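Local coordinates for cobalamin biosynthesis protein CobN (Mycobacterium tuberculosis, PDB 7C6O) that forms the large catalytic subunit of cobaltochelatase, which probably inserts cobalt into the corrin ring of a cobalamin precursor, at residues A[370-375]-A[552-557]; A[585-590]-A[608-613]. All blocks are in the same frame, centred on the assembly; numbering follows the deposited sequence.

Interaction 1 of 2, residues A[370-375]-A[552-557]; sequences ALVFSA and VVHLGK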
# COMPACT_ATOMS: atom_id res chain seq x y z
N ALA A 370 18.68 -15.99 -0.37
CA ALA A 370 19.21 -14.76 -0.94
C ALA A 370 18.73 -13.58 -0.11
O ALA A 370 17.53 -13.41 0.11
CB ALA A 370 18.78 -14.60 -2.40
N LEU A 371 19.68 -12.77 0.37
CA LEU A 371 19.40 -11.56 1.14
C LEU A 371 19.68 -10.37 0.23
O LEU A 371 20.84 -10.12 -0.12
CB LEU A 371 20.24 -11.52 2.41
CG LEU A 371 19.92 -10.50 3.49
CD1 LEU A 371 18.53 -10.74 4.04
CD2 LEU A 371 20.95 -10.55 4.62
N VAL A 372 18.64 -9.65 -0.17
CA VAL A 372 18.74 -8.59 -1.17
C VAL A 372 18.53 -7.24 -0.49
O VAL A 372 17.57 -7.06 0.27
CB VAL A 372 17.73 -8.79 -2.31
CG1 VAL A 372 17.85 -7.66 -3.34
CG2 VAL A 372 17.95 -10.14 -2.97
N PHE A 373 19.42 -6.30 -0.77
CA PHE A 373 19.38 -4.95 -0.21
C PHE A 373 18.95 -3.95 -1.28
O PHE A 373 19.39 -4.03 -2.43
CB PHE A 373 20.75 -4.54 0.34
CG PHE A 373 21.21 -5.35 1.51
CD1 PHE A 373 21.64 -6.65 1.35
CD2 PHE A 373 21.23 -4.80 2.78
CE1 PHE A 373 22.08 -7.40 2.43
CE2 PHE A 373 21.67 -5.53 3.87
CZ PHE A 373 22.09 -6.84 3.69
N SER A 374 18.10 -3.00 -0.90
CA SER A 374 17.75 -1.90 -1.78
C SER A 374 18.96 -1.01 -2.03
O SER A 374 19.91 -0.98 -1.24
CB SER A 374 16.61 -1.07 -1.19
OG SER A 374 15.48 -1.87 -0.90
N ALA A 375 18.91 -0.26 -3.13
CA ALA A 375 20.01 0.61 -3.52
C ALA A 375 19.46 1.93 -4.03
O ALA A 375 18.26 2.09 -4.24
CB ALA A 375 20.90 -0.04 -4.59
N VAL A 552 13.83 -15.66 -1.10
CA VAL A 552 14.45 -14.34 -1.11
C VAL A 552 13.96 -13.57 0.10
O VAL A 552 12.76 -13.56 0.39
CB VAL A 552 14.14 -13.58 -2.41
CG1 VAL A 552 14.75 -12.18 -2.38
CG2 VAL A 552 14.62 -14.36 -3.62
N VAL A 553 14.89 -12.94 0.82
CA VAL A 553 14.57 -12.00 1.88
C VAL A 553 15.03 -10.63 1.42
O VAL A 553 16.23 -10.42 1.20
CB VAL A 553 15.22 -12.39 3.22
CG1 VAL A 553 14.88 -11.36 4.29
CG2 VAL A 553 14.78 -13.78 3.65
N HIS A 554 14.10 -9.69 1.28
CA HIS A 554 14.44 -8.31 0.96
C HIS A 554 14.35 -7.46 2.22
O HIS A 554 13.32 -7.47 2.90
CB HIS A 554 13.54 -7.73 -0.12
CG HIS A 554 14.08 -6.46 -0.72
ND1 HIS A 554 14.70 -6.43 -1.95
CD2 HIS A 554 14.13 -5.20 -0.23
CE1 HIS A 554 15.09 -5.19 -2.20
NE2 HIS A 554 14.76 -4.43 -1.17
N LEU A 555 15.41 -6.72 2.52
CA LEU A 555 15.54 -6.04 3.80
C LEU A 555 15.01 -4.61 3.71
O LEU A 555 15.66 -3.72 3.15
CB LEU A 555 17.00 -6.05 4.26
CG LEU A 555 17.41 -7.39 4.87
CD1 LEU A 555 18.83 -7.33 5.40
CD2 LEU A 555 16.43 -7.78 5.97
N GLY A 556 13.83 -4.38 4.29
CA GLY A 556 13.36 -3.04 4.56
C GLY A 556 12.65 -2.38 3.39
O GLY A 556 12.74 -2.80 2.23
N LYS A 557 11.96 -1.29 3.71
CA LYS A 557 11.19 -0.53 2.73
C LYS A 557 12.09 0.46 2.00
O LYS A 557 12.67 1.35 2.63
CB LYS A 557 10.05 0.22 3.43
CG LYS A 557 9.22 1.13 2.52
CD LYS A 557 9.58 2.59 2.67
CE LYS A 557 8.65 3.47 1.86
NZ LYS A 557 9.10 4.89 1.80
O HOH W 1 17.80 -2.66 2.01
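The imidazole of H554 is addressed from its faces and from its rim. Over one face sits the carbonyl oxygen V372 O, 3.6 Å above the centre of the ring, while at the edge, in the ring plane, lie S374 OG and G556 O. On the opposite side the ring of Y588, outside the two segments, meets it with planes at about 45°. S374 OG and H554 NE2 are hydrogen-bonded at 2.7 Å, a short bond that, with the groups over the ring, limits its rotation. Placing OG beside the backbone N of S374 (chi1 -55°) brings the hydroxyl to this rim, and a weak hydrogen bond to H558 O gives it a second partner. V372 CG1 comes from the same side of the ring as V372 O, but off-centre beyond H554 ND1, 3.7 Å from that atom. The side chains of F373 and L555 run alongside each other, pointing the same way, with F373 CE2 3.7 Å from L555 CD1. L371 CD1 pushes in to 3.6 Å from L555 CG and also touches V553 CG1; helix 391-405 packs over this apolar face.

Between these two layers of side chains the backbones pair in parallel. V553 N donates to A370 O at 2.8 Å, V372 N to V553 O, and L555 N to V372 O. A water takes the next place in the backbone pairing: S374 N donates to it, and it donates to L555 O at 2.6 Å. Parallel neighbours with a helix laid across one face, and with polar groups gathered toward the C-terminal side of the pairing, are typical of the central sheet of an alpha/beta domain.

Interaction 2 of 2, residues A[585-590]-A[608-613]; sequences PLIYPF and VLVDHL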
# COMPACT_ATOMS: atom_id res chain seq x y z
N PRO A 585 9.83 -17.64 -3.47
CA PRO A 585 9.20 -17.05 -2.29
C PRO A 585 9.93 -15.79 -1.86
O PRO A 585 11.16 -15.73 -1.89
CB PRO A 585 9.31 -18.16 -1.23
CG PRO A 585 9.47 -19.43 -2.03
CD PRO A 585 10.26 -19.03 -3.24
N LEU A 586 9.17 -14.77 -1.48
CA LEU A 586 9.71 -13.48 -1.09
C LEU A 586 9.24 -13.14 0.32
O LEU A 586 8.03 -13.02 0.56
CB LEU A 586 9.30 -12.39 -2.08
CG LEU A 586 9.70 -10.94 -1.75
CD1 LEU A 586 11.21 -10.80 -1.64
CD2 LEU A 586 9.15 -9.98 -2.80
N ILE A 587 10.19 -12.98 1.23
CA ILE A 587 9.92 -12.61 2.62
C ILE A 587 10.50 -11.21 2.83
O ILE A 587 11.64 -10.95 2.44
CB ILE A 587 10.53 -13.63 3.59
CG1 ILE A 587 9.97 -15.02 3.30
CG2 ILE A 587 10.27 -13.21 5.04
CD1 ILE A 587 10.80 -16.15 3.85
N TYR A 588 9.71 -10.33 3.43
CA TYR A 588 9.92 -8.89 3.28
C TYR A 588 9.67 -8.16 4.60
O TYR A 588 8.54 -7.71 4.87
CB TYR A 588 9.00 -8.34 2.18
CG TYR A 588 9.54 -7.20 1.35
CD1 TYR A 588 10.36 -6.22 1.89
CD2 TYR A 588 9.20 -7.10 0.01
CE1 TYR A 588 10.83 -5.17 1.11
CE2 TYR A 588 9.66 -6.06 -0.78
CZ TYR A 588 10.47 -5.10 -0.22
OH TYR A 588 10.93 -4.08 -1.01
N PRO A 589 10.69 -8.03 5.45
CA PRO A 589 10.55 -7.16 6.62
C PRO A 589 10.19 -5.74 6.19
O PRO A 589 10.80 -5.19 5.27
CB PRO A 589 11.93 -7.23 7.28
CG PRO A 589 12.49 -8.55 6.83
CD PRO A 589 11.97 -8.75 5.43
N PHE A 590 9.18 -5.16 6.84
CA PHE A 590 8.59 -3.94 6.32
C PHE A 590 8.06 -3.07 7.44
O PHE A 590 7.42 -3.56 8.37
CB PHE A 590 7.47 -4.26 5.33
CG PHE A 590 7.44 -3.34 4.15
CD1 PHE A 590 6.86 -2.09 4.25
CD2 PHE A 590 8.01 -3.72 2.95
CE1 PHE A 590 6.84 -1.24 3.16
CE2 PHE A 590 8.00 -2.88 1.86
CZ PHE A 590 7.42 -1.64 1.96
N VAL A 608 5.48 -12.08 1.35
CA VAL A 608 5.05 -12.30 2.73
C VAL A 608 5.77 -11.27 3.58
O VAL A 608 6.98 -11.38 3.81
CB VAL A 608 5.36 -13.73 3.21
CG1 VAL A 608 5.01 -13.89 4.68
CG2 VAL A 608 4.61 -14.76 2.37
N LEU A 609 5.05 -10.25 4.03
CA LEU A 609 5.65 -9.24 4.88
C LEU A 609 5.83 -9.77 6.30
O LEU A 609 5.06 -10.59 6.78
CB LEU A 609 4.78 -7.98 4.93
CG LEU A 609 4.38 -7.32 3.61
CD1 LEU A 609 3.63 -6.03 3.88
CD2 LEU A 609 5.59 -7.07 2.71
N VAL A 610 6.88 -9.29 6.96
CA VAL A 610 7.05 -9.43 8.40
C VAL A 610 7.25 -8.01 8.90
O VAL A 610 8.37 -7.48 8.84
CB VAL A 610 8.23 -10.33 8.78
CG1 VAL A 610 8.33 -10.45 10.30
CG2 VAL A 610 8.09 -11.70 8.15
N ASP A 611 6.19 -7.37 9.38
CA ASP A 611 6.33 -5.95 9.64
C ASP A 611 7.14 -5.73 10.91
O ASP A 611 7.27 -6.61 11.77
CB ASP A 611 4.98 -5.24 9.68
CG ASP A 611 4.06 -5.70 10.80
OD1 ASP A 611 4.48 -6.47 11.69
OD2 ASP A 611 2.89 -5.27 10.78
N HIS A 612 7.75 -4.54 11.00
CA HIS A 612 8.65 -4.23 12.10
C HIS A 612 8.30 -2.88 12.71
O HIS A 612 7.63 -2.05 12.10
CB HIS A 612 10.13 -4.27 11.66
CG HIS A 612 10.53 -3.18 10.71
ND1 HIS A 612 10.71 -1.87 11.10
CD2 HIS A 612 10.82 -3.22 9.39
CE1 HIS A 612 11.07 -1.15 10.06
NE2 HIS A 612 11.15 -1.94 9.01
N LEU A 613 8.80 -2.69 13.92
CA LEU A 613 8.44 -1.53 14.73
C LEU A 613 8.97 -0.24 14.11
O LEU A 613 9.95 -0.23 13.36
CB LEU A 613 8.97 -1.71 16.15
CG LEU A 613 8.44 -0.76 17.23
CD1 LEU A 613 6.94 -0.88 17.37
CD2 LEU A 613 9.13 -1.04 18.55
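L609 CD2 settles against the two aromatic residues of the opposing strand, 3.7 Å from Y588 CB and 4.1 Å from F590 CD2. Those rings also meet each other: F590 CE2 lies over one face of the Y588 ring, toward its rim, so an edge of the phenyl is turned to the tyrosine. On the reverse face of the sheet, I587 CG2 and V610 CG2 stand side by side at 4.1 Å. H612 CG lies between its own backbone N and carbonyl carbon (chi1 68°), which folds the imidazole back until CD2 is 3.4 Å from F590 C, and H612 ND1 donates to L613 O.

Five backbone hydrogen bonds hold these groups in parallel register, from V608 N to L586 O at 2.8 Å through to H612 N to F590 O. Farther out, E562 and G559 N fix the Y588 hydroxyl, R840 N holds D611 OD1, and helices 595-604 and 807-815 cover the two faces. Across the strands the side chains thus meet through hydrocarbon alone, while the Y588 hydroxyl and D611 OD1 find their partners in neighbouring parts of the fold.

Following the chain, strand 369-373 comes first, and interaction 1 closes a loop of 176 residues that includes helix 391-405 and strands 492-500 and 503-507, the last of which borders strand 369-373 on its other side. Only afterwards does interaction 2 open, closing a 17-residue connection through helix 595-604 in a beta-alpha-beta unit. The two are in series, neither nested nor crossed. Strands 551-555 and 586-591 join them: V552 N to P585 O and I587 N to V552 O are probable hydrogen bonds, each 2.8 Å. The contacts thus tie strands 369-373, 551-555, 586-591 and 608-612 into one continuous parallel run of the sheet.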